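Interleukin-20 receptor subunit beta (Homo sapiens, PDB 6DF3) pairs with IL20RA to form a receptor for the cytokines IL19, IL20 and IL24, and with IL22RA1 to form one for IL20 and IL24. Local coordinates at residues S11-H16 with T102-P107; F116-E121 with V156-M161; G126-F131 with V175-R180; W136-G141 with G164-V169; C168-T173 with S182-T187. The protein carries 1 engineered substitution. One frame throughout, in Å; residues are numbered along the deposited sequence.

Interaction 1 of 5, residues S11-H16 with T102-P107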
# COMPACT_ATOMS: atom_id res chain seq x y z
N SER C 11 -10.83 0.97 -21.79
CA SER C 11 -9.83 0.86 -20.79
C SER C 11 -8.50 0.63 -21.47
O SER C 11 -8.29 -0.42 -22.04
CB SER C 11 -10.11 -0.26 -19.78
OG SER C 11 -8.97 -0.49 -18.92
N THR C 12 -7.63 1.63 -21.30
CA THR C 12 -6.33 1.74 -21.90
C THR C 12 -5.28 1.94 -20.78
O THR C 12 -5.40 2.93 -20.02
CB THR C 12 -6.27 3.01 -22.77
OG1 THR C 12 -7.25 2.89 -23.78
CG2 THR C 12 -4.96 3.06 -23.44
N ASN C 13 -4.28 1.05 -20.73
CA ASN C 13 -3.18 1.11 -19.71
C ASN C 13 -3.68 1.47 -18.27
O ASN C 13 -3.28 2.47 -17.67
CB ASN C 13 -2.12 2.10 -20.19
CG ASN C 13 -1.31 1.54 -21.32
OD1 ASN C 13 -1.12 0.32 -21.45
ND2 ASN C 13 -0.84 2.42 -22.18
N MET C 14 -4.66 0.70 -17.80
CA MET C 14 -5.31 0.92 -16.46
C MET C 14 -6.01 2.22 -16.25
O MET C 14 -6.38 2.51 -15.13
CB MET C 14 -4.33 0.64 -15.31
CG MET C 14 -3.83 -0.78 -15.33
SD MET C 14 -5.07 -2.10 -14.90
CE MET C 14 -5.09 -1.90 -13.11
N LYS C 15 -6.28 2.98 -17.30
CA LYS C 15 -7.22 4.12 -17.23
C LYS C 15 -8.59 3.70 -17.79
O LYS C 15 -8.69 3.34 -18.99
CB LYS C 15 -6.68 5.28 -18.05
CG LYS C 15 -7.53 6.51 -17.87
CD LYS C 15 -7.09 7.63 -18.79
CE LYS C 15 -7.94 8.87 -18.53
NZ LYS C 15 -8.00 9.76 -19.71
N HIS C 16 -9.65 3.74 -16.98
CA HIS C 16 -10.96 3.28 -17.45
C HIS C 16 -11.95 4.41 -17.66
O HIS C 16 -12.37 5.08 -16.71
CB HIS C 16 -11.55 2.25 -16.51
CG HIS C 16 -10.53 1.43 -15.81
ND1 HIS C 16 -9.63 0.63 -16.47
CD2 HIS C 16 -10.30 1.25 -14.46
CE1 HIS C 16 -8.80 0.08 -15.58
NE2 HIS C 16 -9.20 0.43 -14.35
N THR C 102 -7.94 -4.70 -19.30
CA THR C 102 -7.43 -3.43 -19.80
C THR C 102 -6.50 -3.62 -21.07
O THR C 102 -5.91 -4.71 -21.25
CB THR C 102 -6.72 -2.65 -18.77
OG1 THR C 102 -6.55 -1.32 -19.20
CG2 THR C 102 -5.37 -3.25 -18.41
N ILE C 103 -6.43 -2.60 -21.95
CA ILE C 103 -5.58 -2.69 -23.16
C ILE C 103 -4.19 -2.22 -22.76
O ILE C 103 -4.00 -1.07 -22.47
CB ILE C 103 -6.13 -1.86 -24.32
CG1 ILE C 103 -7.49 -2.45 -24.74
CG2 ILE C 103 -5.11 -1.85 -25.47
CD1 ILE C 103 -8.32 -1.60 -25.68
N LEU C 104 -3.23 -3.13 -22.74
CA LEU C 104 -1.83 -2.78 -22.42
C LEU C 104 -1.13 -2.58 -23.74
O LEU C 104 -1.02 -3.54 -24.55
CB LEU C 104 -1.12 -3.91 -21.65
CG LEU C 104 -1.67 -4.25 -20.27
CD1 LEU C 104 -0.69 -5.12 -19.50
CD2 LEU C 104 -1.96 -3.00 -19.47
N THR C 105 -0.67 -1.36 -23.97
CA THR C 105 0.07 -1.06 -25.18
C THR C 105 1.55 -1.36 -24.93
O THR C 105 2.04 -1.58 -23.79
CB THR C 105 -0.24 0.38 -25.66
OG1 THR C 105 -0.27 1.25 -24.55
CG2 THR C 105 -1.66 0.50 -26.17
N ARG C 106 2.27 -1.50 -26.02
CA ARG C 106 3.69 -1.38 -25.91
C ARG C 106 4.17 0.04 -25.42
O ARG C 106 3.63 1.09 -25.83
CB ARG C 106 4.32 -1.80 -27.20
CG ARG C 106 3.99 -0.94 -28.37
CD ARG C 106 3.87 -1.89 -29.55
NE ARG C 106 3.95 -1.21 -30.81
CZ ARG C 106 3.55 -1.75 -31.95
NH1 ARG C 106 3.00 -2.97 -31.99
NH2 ARG C 106 3.70 -1.06 -33.07
N PRO C 107 5.17 0.06 -24.47
CA PRO C 107 5.55 1.34 -23.88
C PRO C 107 6.35 2.18 -24.85
O PRO C 107 7.19 1.63 -25.59
CB PRO C 107 6.42 0.92 -22.65
CG PRO C 107 7.02 -0.42 -23.05
CD PRO C 107 5.90 -1.08 -23.85
O HOH W 1 1.28 -1.02 -21.36
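The type I' beta turn from Thr-12 to Lys-15 links strands 8-12 and 15-19 of the first fibronectin type III domain, and its hairpin tip lies against Thr-102 to Thr-105, on the way into the second domain. Two backbone bonds, Ile-103 N to Ser-11 O at 2.9 Å and Asn-13 N to Ile-103 O at 2.8 Å, bring Ile-103 and Thr-12 together as a single beta bridge. One residue earlier, Thr-102 turns its OG1 anti to the backbone N (chi1 -165°). There it sits 2.6 Å from Ser-11 OG, to which it is hydrogen-bonded, and accepts Met-14 N at 3.1 Å. Ser-11 OG also bonds His-16 ND1, 2.8 Å away, meeting the imidazole at its edge and in its plane. The other branch of Thr-102, CG2, rests on Met-14 SD, the two side chains crossing at about a right angle. From the second domain, Arg-180 holds Thr-102 O. The amide of Asn-13 grips Thr-105 at two points: OD1 accepts Thr-105 N at 3.1 Å, while ND2 donates to Thr-105 OG1 at 2.7 Å, with that hydroxyl 20° out of the amide plane. A water 2.6 Å from Thr-105 O donates to it and to Asn-13 OD1.

Interaction 2 of 5, residues F116-E121 with V156-M161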
# COMPACT_ATOMS: atom_id res chain seq x y z
N PHE C 116 29.96 6.70 -23.74
CA PHE C 116 29.98 5.23 -23.66
C PHE C 116 28.74 4.58 -22.99
O PHE C 116 28.46 3.41 -23.25
CB PHE C 116 31.23 4.77 -22.88
CG PHE C 116 32.54 4.79 -23.69
CD1 PHE C 116 32.74 5.66 -24.77
CD2 PHE C 116 33.59 3.95 -23.31
CE1 PHE C 116 33.93 5.65 -25.46
CE2 PHE C 116 34.78 3.95 -24.00
CZ PHE C 116 34.95 4.80 -25.07
N HIS C 117 28.04 5.32 -22.12
CA HIS C 117 26.95 4.76 -21.36
C HIS C 117 25.69 4.77 -22.19
O HIS C 117 25.44 5.73 -22.94
CB HIS C 117 26.68 5.59 -20.13
CG HIS C 117 27.80 5.59 -19.16
ND1 HIS C 117 27.74 4.91 -17.97
CD2 HIS C 117 29.02 6.17 -19.22
CE1 HIS C 117 28.88 5.08 -17.32
NE2 HIS C 117 29.68 5.83 -18.06
N LEU C 118 24.91 3.71 -22.05
CA LEU C 118 23.65 3.56 -22.72
C LEU C 118 22.53 3.88 -21.73
O LEU C 118 22.53 3.32 -20.63
CB LEU C 118 23.50 2.12 -23.18
CG LEU C 118 22.21 1.82 -23.96
CD1 LEU C 118 22.25 2.49 -25.33
CD2 LEU C 118 22.07 0.30 -24.05
N VAL C 119 21.58 4.74 -22.12
CA VAL C 119 20.48 5.18 -21.22
C VAL C 119 19.09 5.12 -21.88
O VAL C 119 18.95 5.33 -23.08
CB VAL C 119 20.79 6.57 -20.55
CG1 VAL C 119 21.45 7.56 -21.49
CG2 VAL C 119 19.59 7.20 -19.86
N ILE C 120 18.09 4.78 -21.05
CA ILE C 120 16.72 4.59 -21.45
C ILE C 120 15.85 5.54 -20.62
O ILE C 120 16.16 5.85 -19.44
CB ILE C 120 16.30 3.10 -21.33
CG1 ILE C 120 15.02 2.83 -22.13
CG2 ILE C 120 16.09 2.66 -19.88
CD1 ILE C 120 14.54 1.38 -22.15
N GLU C 121 14.78 6.02 -21.23
CA GLU C 121 13.73 6.79 -20.56
C GLU C 121 12.38 6.26 -21.03
O GLU C 121 12.01 6.45 -22.18
CB GLU C 121 13.88 8.27 -20.89
CG GLU C 121 12.76 9.16 -20.37
CD GLU C 121 13.18 10.62 -20.26
OE1 GLU C 121 14.16 11.04 -20.92
OE2 GLU C 121 12.53 11.36 -19.49
N VAL C 156 17.31 6.50 -16.96
CA VAL C 156 18.04 5.49 -16.25
C VAL C 156 19.15 4.81 -17.12
O VAL C 156 18.93 4.43 -18.27
CB VAL C 156 17.07 4.44 -15.72
CG1 VAL C 156 17.81 3.31 -15.04
CG2 VAL C 156 16.11 5.09 -14.73
N HIS C 157 20.35 4.71 -16.55
CA HIS C 157 21.45 3.87 -17.04
C HIS C 157 21.08 2.38 -17.15
O HIS C 157 20.53 1.78 -16.22
CB HIS C 157 22.58 4.00 -16.07
CG HIS C 157 23.84 3.31 -16.49
ND1 HIS C 157 24.16 2.04 -16.04
CD2 HIS C 157 24.86 3.71 -17.27
CE1 HIS C 157 25.33 1.69 -16.55
NE2 HIS C 157 25.77 2.68 -17.32
N LEU C 158 21.37 1.79 -18.30
CA LEU C 158 21.27 0.34 -18.55
C LEU C 158 22.59 -0.44 -18.46
O LEU C 158 22.72 -1.41 -17.71
CB LEU C 158 20.75 0.10 -19.97
CG LEU C 158 19.32 0.51 -20.23
CD1 LEU C 158 19.06 0.19 -21.69
CD2 LEU C 158 18.38 -0.22 -19.28
N GLU C 159 23.55 -0.04 -19.28
CA GLU C 159 24.79 -0.76 -19.44
C GLU C 159 25.83 0.25 -19.93
O GLU C 159 25.48 1.21 -20.62
CB GLU C 159 24.58 -1.94 -20.41
CG GLU C 159 25.80 -2.83 -20.73
CD GLU C 159 26.43 -3.37 -19.46
OE1 GLU C 159 25.81 -4.18 -18.73
OE2 GLU C 159 27.54 -2.94 -19.14
N THR C 160 27.09 0.08 -19.51
CA THR C 160 28.20 0.76 -20.16
C THR C 160 28.65 -0.16 -21.28
O THR C 160 28.83 -1.36 -21.08
CB THR C 160 29.39 1.07 -19.21
OG1 THR C 160 29.00 2.14 -18.34
CG2 THR C 160 30.66 1.50 -20.00
N MET C 161 28.87 0.42 -22.45
CA MET C 161 29.04 -0.34 -23.67
C MET C 161 30.50 -0.56 -23.91
O MET C 161 31.31 0.17 -23.38
CB MET C 161 28.42 0.42 -24.83
CG MET C 161 26.92 0.68 -24.62
SD MET C 161 26.06 1.29 -26.09
CE MET C 161 26.95 2.84 -26.35
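The imidazole of His-117 has Thr-160 OG1 over one face and the CD2-NE2 side of the His-157 ring at its edge; His-157 in turn carries Glu-159 N over one face and His-117 CB at its rim. The two rings meet rim to rim, planes 60° apart, with His-117 ND1 and His-157 NE2 at 3.0 Å. A weak 3.4 Å bond joins His-157 NE2 to Thr-160 OG1. An alanine in place of His-117 would probably open a gap beside Thr-160 OG1 and let the His-157 ring turn more freely. Strands 117-122 and 156-160 pair antiparallel in the three-stranded sheet of the second fibronectin type III domain; on its other face Leu-118 CD2 meets Leu-158 CD1 at 3.8 Å, and Leu-158 CD2 meets Ile-120 CG2 at 3.7 Å, beside Val-133 and Val-169. The backbone of His-157 also bonds to the chain of another protein. With two imidazole nitrogens this close, a positive charge on both rings at once is likely to be disfavoured.

Interaction 3 of 5, residues G126-F131 with V175-R180; sequences GPQFEF and VKAIGR
Gln-128 and Ala-177 are joined through one water that makes three bonds: it donates to Gln-128 OE1 at 2.8 Å and to Gln-128 O at 3.1 Å, and accepts Ala-177 N at 2.7 Å. In Gln-128 chi2 (-79°) folds CD back, and OE1 and the residue's own O share the water. OE1 also comes near Ala-177 CB. Next along, Phe-129 and Val-175 lie side by side and point the same way, with Val-175 CG2 3.5 Å from Phe-129 CE2. These residues belong to two neighbouring strand ends of the second fibronectin type III domain: a type I turn from Gly-126 to Phe-129 leads into strand 130-137, and a hairpin joins strands 167-175 and 180-189. In the hairpin, Gly-179 and Arg-180 both face Val-175 as a G1 beta bulge. Val-175 O receives two amides, Gly-179 N at 2.9 Å and Ile-178 N at 3.1 Å, and the positive phi of Gly-179 (80°) suits glycine. Arg-180 reaches back to Thr-102 O, tying the hairpin to the connection between the domains. Glu-130 OE2 and Lys-176 NZ, opposite in charge, stay 4.2 Å apart, too far for a salt bridge. That ammonium makes a weak bond to a polar side chain of another protein's chain, and Lys-176 packs on an aromatic residue there.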
# COMPACT_ATOMS: atom_id res chain seq x y z
N GLY C 126 2.44 5.31 -14.74
CA GLY C 126 1.81 5.18 -13.40
C GLY C 126 2.19 3.97 -12.47
O GLY C 126 2.73 2.90 -12.94
N PRO C 127 1.88 4.12 -11.14
CA PRO C 127 2.14 3.14 -10.10
C PRO C 127 1.69 1.72 -10.44
O PRO C 127 2.33 0.75 -9.99
CB PRO C 127 1.23 3.64 -8.91
CG PRO C 127 1.12 5.11 -9.10
CD PRO C 127 0.99 5.20 -10.62
N GLN C 128 0.59 1.58 -11.20
CA GLN C 128 0.19 0.29 -11.57
C GLN C 128 1.26 -0.48 -12.36
O GLN C 128 1.16 -1.71 -12.39
CB GLN C 128 -1.15 0.30 -12.34
CG GLN C 128 -2.32 0.89 -11.52
CD GLN C 128 -2.91 -0.11 -10.50
OE1 GLN C 128 -2.41 -1.27 -10.32
NE2 GLN C 128 -3.98 0.31 -9.83
N PHE C 129 2.30 0.17 -12.89
CA PHE C 129 3.21 -0.48 -13.85
C PHE C 129 4.65 -0.60 -13.46
O PHE C 129 5.31 0.42 -13.13
CB PHE C 129 3.25 0.32 -15.18
CG PHE C 129 1.94 0.32 -15.95
CD1 PHE C 129 0.92 1.25 -15.62
CD2 PHE C 129 1.76 -0.51 -17.04
CE1 PHE C 129 -0.28 1.28 -16.33
CE2 PHE C 129 0.57 -0.47 -17.77
CZ PHE C 129 -0.46 0.43 -17.40
N GLU C 130 5.17 -1.81 -13.67
CA GLU C 130 6.62 -2.08 -13.69
C GLU C 130 7.09 -2.39 -15.15
O GLU C 130 6.32 -2.98 -15.98
CB GLU C 130 6.97 -3.25 -12.76
CG GLU C 130 6.84 -2.94 -11.27
CD GLU C 130 6.90 -4.21 -10.40
OE1 GLU C 130 8.02 -4.79 -10.30
OE2 GLU C 130 5.84 -4.65 -9.84
N PHE C 131 8.34 -1.98 -15.44
CA PHE C 131 8.97 -2.10 -16.79
C PHE C 131 10.08 -3.14 -16.77
O PHE C 131 10.97 -3.12 -15.89
CB PHE C 131 9.56 -0.77 -17.30
CG PHE C 131 8.55 0.32 -17.47
CD1 PHE C 131 8.19 1.12 -16.39
CD2 PHE C 131 7.92 0.54 -18.72
CE1 PHE C 131 7.24 2.14 -16.54
CE2 PHE C 131 6.98 1.56 -18.89
CZ PHE C 131 6.63 2.36 -17.80
N VAL C 175 1.92 -5.45 -14.93
CA VAL C 175 0.83 -4.90 -14.10
C VAL C 175 0.45 -5.98 -13.06
O VAL C 175 -0.34 -6.94 -13.35
CB VAL C 175 -0.40 -4.49 -15.00
CG1 VAL C 175 -1.59 -4.01 -14.15
CG2 VAL C 175 -0.03 -3.34 -15.95
N LYS C 176 1.06 -5.88 -11.85
CA LYS C 176 0.84 -6.86 -10.77
C LYS C 176 -0.67 -7.12 -10.47
O LYS C 176 -1.07 -8.27 -10.36
CB LYS C 176 1.55 -6.40 -9.52
CG LYS C 176 1.63 -7.47 -8.45
CD LYS C 176 2.47 -7.03 -7.26
CE LYS C 176 3.95 -7.05 -7.61
NZ LYS C 176 4.72 -6.74 -6.38
N ALA C 177 -1.50 -6.07 -10.44
CA ALA C 177 -2.92 -6.21 -10.15
C ALA C 177 -3.73 -7.16 -11.05
O ALA C 177 -4.79 -7.64 -10.62
CB ALA C 177 -3.59 -4.89 -10.17
N ILE C 178 -3.23 -7.41 -12.28
CA ILE C 178 -3.90 -8.28 -13.25
C ILE C 178 -3.05 -9.45 -13.76
O ILE C 178 -3.58 -10.37 -14.40
CB ILE C 178 -4.47 -7.41 -14.40
CG1 ILE C 178 -3.37 -6.79 -15.25
CG2 ILE C 178 -5.31 -6.27 -13.81
CD1 ILE C 178 -3.86 -5.77 -16.26
N GLY C 179 -1.74 -9.44 -13.47
CA GLY C 179 -0.89 -10.57 -13.77
C GLY C 179 -0.46 -10.60 -15.23
O GLY C 179 -0.07 -11.65 -15.73
N ARG C 180 -0.46 -9.44 -15.88
CA ARG C 180 -0.30 -9.35 -17.33
C ARG C 180 0.87 -8.44 -17.66
O ARG C 180 1.12 -7.49 -16.93
CB ARG C 180 -1.58 -8.87 -18.02
CG ARG C 180 -2.68 -9.93 -18.03
CD ARG C 180 -3.96 -9.42 -18.73
NE ARG C 180 -3.61 -8.77 -20.00
CZ ARG C 180 -4.14 -7.67 -20.53
NH1 ARG C 180 -5.10 -6.96 -19.93
NH2 ARG C 180 -3.65 -7.25 -21.68
O HOH W 2 -0.66 -3.47 -10.67

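Interaction 4 of 5, residues W136-G141 with G164-V169; sequences WRREPG and GAAYCV
Trp-136 takes a chi1 of 64°, with CG between the backbone N and the carbonyl carbon, and its indole lies over Cys-168; Arg-137, with CG anti to the backbone N (chi1 -166°), runs extended across Tyr-167. Cys-168 CB touches Trp-136 CE2 at 3.8 Å over one indole face, while SG stands oblique to the five-membered ring. On the other side of the strands, Arg-137 CG sits over the Tyr-167 ring, 4.2 Å from its centroid. The guanidinium stands almost perpendicular to that ring (84°) and carries the methyl of Ala-165 over one face. Its NH1 makes a weak 3.1 Å bond to Tyr-167 OH and also donates to Glu-162 O, while NH2 donates to Pro-163 O. Arg-138 CB rests 3.8 Å from Cys-168 SG, which is disulfide-bonded to Cys-189. Backbone bonds Cys-168 N to Trp-136 O and Arg-138 N to Ala-166 O complete an antiparallel pairing of two inner strands, 130-137 and 167-175, of the four-stranded sheet of the second fibronectin type III domain.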
# COMPACT_ATOMS: atom_id res chain seq x y z
N TRP C 136 20.98 -6.34 -25.09
CA TRP C 136 22.03 -7.26 -25.52
C TRP C 136 23.01 -6.57 -26.47
O TRP C 136 22.68 -5.59 -27.14
CB TRP C 136 21.42 -8.51 -26.20
CG TRP C 136 20.65 -8.25 -27.51
CD1 TRP C 136 21.18 -8.22 -28.79
CD2 TRP C 136 19.24 -8.00 -27.66
NE1 TRP C 136 20.19 -7.95 -29.71
CE2 TRP C 136 19.00 -7.82 -29.05
CE3 TRP C 136 18.17 -7.90 -26.76
CZ2 TRP C 136 17.74 -7.54 -29.55
CZ3 TRP C 136 16.90 -7.62 -27.25
CH2 TRP C 136 16.69 -7.44 -28.65
N ARG C 137 24.23 -7.10 -26.50
CA ARG C 137 25.20 -6.73 -27.50
C ARG C 137 24.78 -7.46 -28.78
O ARG C 137 24.54 -8.66 -28.72
CB ARG C 137 26.58 -7.17 -27.03
CG ARG C 137 27.74 -6.58 -27.78
CD ARG C 137 29.04 -7.10 -27.20
NE ARG C 137 30.17 -6.72 -28.01
CZ ARG C 137 30.79 -5.54 -27.99
NH1 ARG C 137 30.39 -4.57 -27.18
NH2 ARG C 137 31.84 -5.34 -28.80
N ARG C 138 24.68 -6.77 -29.92
CA ARG C 138 24.21 -7.40 -31.17
C ARG C 138 25.32 -8.17 -31.96
O ARG C 138 25.84 -7.70 -33.00
CB ARG C 138 23.49 -6.39 -32.07
CG ARG C 138 22.68 -7.02 -33.21
CD ARG C 138 23.07 -6.45 -34.57
NE ARG C 138 22.30 -5.24 -34.87
CZ ARG C 138 22.75 -4.14 -35.49
NH1 ARG C 138 24.01 -4.02 -35.90
NH2 ARG C 138 21.91 -3.13 -35.67
N GLU C 139 25.65 -9.35 -31.44
CA GLU C 139 26.45 -10.36 -32.13
C GLU C 139 25.80 -11.73 -31.82
O GLU C 139 25.01 -11.83 -30.87
CB GLU C 139 27.92 -10.33 -31.63
CG GLU C 139 28.94 -11.13 -32.46
CD GLU C 139 30.11 -11.70 -31.65
OE1 GLU C 139 29.94 -11.86 -30.41
OE2 GLU C 139 31.18 -12.01 -32.25
N PRO C 140 26.09 -12.77 -32.63
CA PRO C 140 25.95 -14.14 -32.15
C PRO C 140 26.17 -14.37 -30.63
O PRO C 140 25.29 -14.95 -30.00
CB PRO C 140 27.01 -14.89 -32.99
CG PRO C 140 27.20 -14.05 -34.24
CD PRO C 140 26.39 -12.78 -34.08
N GLY C 141 27.28 -13.88 -30.06
CA GLY C 141 27.66 -14.09 -28.64
C GLY C 141 26.62 -13.79 -27.54
O GLY C 141 25.72 -14.60 -27.29
N GLY C 164 32.98 -1.82 -30.70
CA GLY C 164 32.89 -2.85 -31.74
C GLY C 164 31.52 -3.10 -32.34
O GLY C 164 31.33 -2.94 -33.54
N ALA C 165 30.57 -3.51 -31.49
CA ALA C 165 29.23 -3.95 -31.92
C ALA C 165 28.13 -3.05 -31.37
O ALA C 165 28.24 -2.51 -30.27
CB ALA C 165 28.97 -5.38 -31.47
N ALA C 166 27.05 -2.90 -32.14
CA ALA C 166 25.86 -2.16 -31.69
C ALA C 166 25.16 -2.89 -30.54
O ALA C 166 25.24 -4.12 -30.43
CB ALA C 166 24.88 -1.97 -32.84
N TYR C 167 24.50 -2.11 -29.67
CA TYR C 167 23.74 -2.65 -28.54
C TYR C 167 22.27 -2.37 -28.82
O TYR C 167 21.93 -1.26 -29.25
CB TYR C 167 24.15 -1.96 -27.24
CG TYR C 167 25.40 -2.52 -26.54
CD1 TYR C 167 26.68 -2.33 -27.08
CD2 TYR C 167 25.30 -3.20 -25.31
CE1 TYR C 167 27.81 -2.82 -26.44
CE2 TYR C 167 26.41 -3.69 -24.65
CZ TYR C 167 27.67 -3.50 -25.21
OH TYR C 167 28.77 -3.99 -24.55
N CYS C 168 21.42 -3.37 -28.60
CA CYS C 168 20.00 -3.25 -28.95
C CYS C 168 19.10 -3.40 -27.74
O CYS C 168 19.45 -4.08 -26.78
CB CYS C 168 19.62 -4.24 -30.05
SG CYS C 168 20.55 -3.96 -31.58
N VAL C 169 17.94 -2.76 -27.78
CA VAL C 169 17.04 -2.65 -26.61
C VAL C 169 15.53 -2.61 -26.96
O VAL C 169 15.13 -1.94 -27.90
CB VAL C 169 17.38 -1.38 -25.77
CG1 VAL C 169 18.77 -1.46 -25.17
CG2 VAL C 169 17.30 -0.11 -26.64

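Interaction 5 of 5, residues C168-T173 with S182-T187; sequences CVKAET and SAFSQT. Unlike the reference sequence in segment 168-173: Glu-172 (reference Gln).
Phe-184 is sandwiched between Lys-170 and Glu-172, each taking one face of its ring. From one side Lys-170 leaves the backbone with CG between N and the carbonyl carbon (chi1 58°), then runs extended across the ring. Its CE lies 3.6 Å from the Phe-184 centroid, and NZ, at 3.9 Å and only 11° off the normal, makes a cation-pi contact. On the opposite face Glu-172, a glutamine in the reference sequence, brings CB to 4.0 Å from the same centroid and lays its carboxylate in a stack, the planes 19° apart. An alanine in place of Phe-184 would probably open a gap between Lys-170 and Glu-172, leaving the ammonium without its aromatic face and both chains freer to turn. The sandwich sits on the hairpin of strands 167-175 and 180-189, at the edge of the four-stranded sheet of the second fibronectin type III domain. Here serine hydroxyls accept in place of backbone carbonyls: Ala-171 N donates to Ser-185 OG at 3.2 Å, and Thr-173 N to Ser-182 OG at 3.1 Å. The return bonds are backbone ones, Ser-185 N to Ala-171 O at 2.9 Å and Ser-182 N to Thr-173 O. Ser-182 OG gives its own proton to Ala-183 O at 2.8 Å, so that the same oxygen donates there and accepts from Thr-173 N. Farther along, Thr-187 CG2 packs on Cys-168 CB at 3.7 Å.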
# COMPACT_ATOMS: atom_id res chain seq x y z
N CYS C 168 21.42 -3.37 -28.60
CA CYS C 168 20.00 -3.25 -28.95
C CYS C 168 19.10 -3.40 -27.74
O CYS C 168 19.45 -4.08 -26.78
CB CYS C 168 19.62 -4.24 -30.05
SG CYS C 168 20.55 -3.96 -31.58
N VAL C 169 17.94 -2.76 -27.78
CA VAL C 169 17.04 -2.65 -26.61
C VAL C 169 15.53 -2.61 -26.96
O VAL C 169 15.13 -1.94 -27.90
CB VAL C 169 17.38 -1.38 -25.77
CG1 VAL C 169 18.77 -1.46 -25.17
CG2 VAL C 169 17.30 -0.11 -26.64
N LYS C 170 14.72 -3.33 -26.18
CA LYS C 170 13.28 -3.25 -26.27
C LYS C 170 12.73 -3.30 -24.82
O LYS C 170 13.41 -3.81 -23.91
CB LYS C 170 12.70 -4.40 -27.10
CG LYS C 170 13.06 -5.76 -26.53
CD LYS C 170 12.49 -6.92 -27.30
CE LYS C 170 12.83 -8.24 -26.61
NZ LYS C 170 12.19 -9.40 -27.30
N ALA C 171 11.50 -2.82 -24.64
CA ALA C 171 10.87 -2.67 -23.32
C ALA C 171 9.39 -3.07 -23.33
O ALA C 171 8.66 -2.87 -24.31
CB ALA C 171 11.01 -1.24 -22.82
N GLU C 172 8.96 -3.57 -22.20
CA GLU C 172 7.70 -4.24 -22.00
C GLU C 172 7.17 -3.70 -20.66
O GLU C 172 7.94 -3.21 -19.84
CB GLU C 172 8.09 -5.71 -21.83
CG GLU C 172 7.03 -6.75 -21.95
CD GLU C 172 7.47 -8.12 -21.41
OE1 GLU C 172 6.82 -9.13 -21.77
OE2 GLU C 172 8.44 -8.22 -20.62
N THR C 173 5.88 -3.89 -20.40
CA THR C 173 5.24 -3.32 -19.26
C THR C 173 4.69 -4.55 -18.46
O THR C 173 4.46 -5.62 -19.07
CB THR C 173 4.17 -2.39 -19.86
OG1 THR C 173 4.35 -1.02 -19.48
CG2 THR C 173 2.84 -2.92 -19.61
N SER C 182 2.49 -6.41 -21.22
CA SER C 182 2.36 -5.97 -22.62
C SER C 182 3.31 -6.70 -23.61
O SER C 182 4.25 -7.40 -23.22
CB SER C 182 2.60 -4.46 -22.78
OG SER C 182 3.97 -4.10 -22.83
N ALA C 183 3.06 -6.49 -24.90
CA ALA C 183 4.00 -6.85 -25.97
C ALA C 183 5.25 -6.02 -25.77
O ALA C 183 5.19 -4.95 -25.15
CB ALA C 183 3.38 -6.55 -27.35
N PHE C 184 6.38 -6.47 -26.32
CA PHE C 184 7.58 -5.64 -26.38
C PHE C 184 7.39 -4.47 -27.34
O PHE C 184 6.62 -4.56 -28.28
CB PHE C 184 8.81 -6.47 -26.77
CG PHE C 184 9.35 -7.29 -25.64
CD1 PHE C 184 10.28 -6.73 -24.73
CD2 PHE C 184 8.89 -8.58 -25.42
CE1 PHE C 184 10.76 -7.47 -23.66
CE2 PHE C 184 9.38 -9.33 -24.34
CZ PHE C 184 10.33 -8.77 -23.46
N SER C 185 8.07 -3.35 -27.07
CA SER C 185 8.12 -2.24 -28.02
C SER C 185 9.05 -2.61 -29.20
O SER C 185 9.74 -3.64 -29.15
CB SER C 185 8.67 -0.98 -27.35
OG SER C 185 10.04 -1.20 -26.98
N GLN C 186 9.10 -1.73 -30.20
CA GLN C 186 10.07 -1.89 -31.28
C GLN C 186 11.51 -1.92 -30.71
O GLN C 186 11.85 -1.11 -29.84
CB GLN C 186 9.95 -0.73 -32.29
CG GLN C 186 8.89 -0.93 -33.38
CD GLN C 186 9.48 -1.35 -34.73
OE1 GLN C 186 10.70 -1.33 -34.94
NE2 GLN C 186 8.59 -1.73 -35.65
N THR C 187 12.35 -2.83 -31.21
CA THR C 187 13.76 -2.83 -30.86
C THR C 187 14.42 -1.59 -31.44
O THR C 187 14.19 -1.23 -32.59
CB THR C 187 14.52 -4.09 -31.34
OG1 THR C 187 13.98 -5.23 -30.70
CG2 THR C 187 16.02 -4.02 -30.99

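How the interactions relate
From the N terminus, interaction 1 comes first: it closes the long loop formed by most of the first domain and ties that domain's hairpin to the interdomain connection, ending before the others begin. The remaining four lie in the second domain. Interaction 2 pairs strands of the three-stranded sheet and crosses both interaction 3 and interaction 4. Interaction 4 is nested inside the loop that interaction 3 closes. Interaction 5 begins where interaction 4 ends, sharing Cys-168 and Val-169, and crosses interaction 3. Val-169 packs on Leu-118 and Leu-158, joining the two sheets, while Arg-180 to Thr-102 and Pro-107 on Ala-171 connect interaction 1 with interactions 3 and 5.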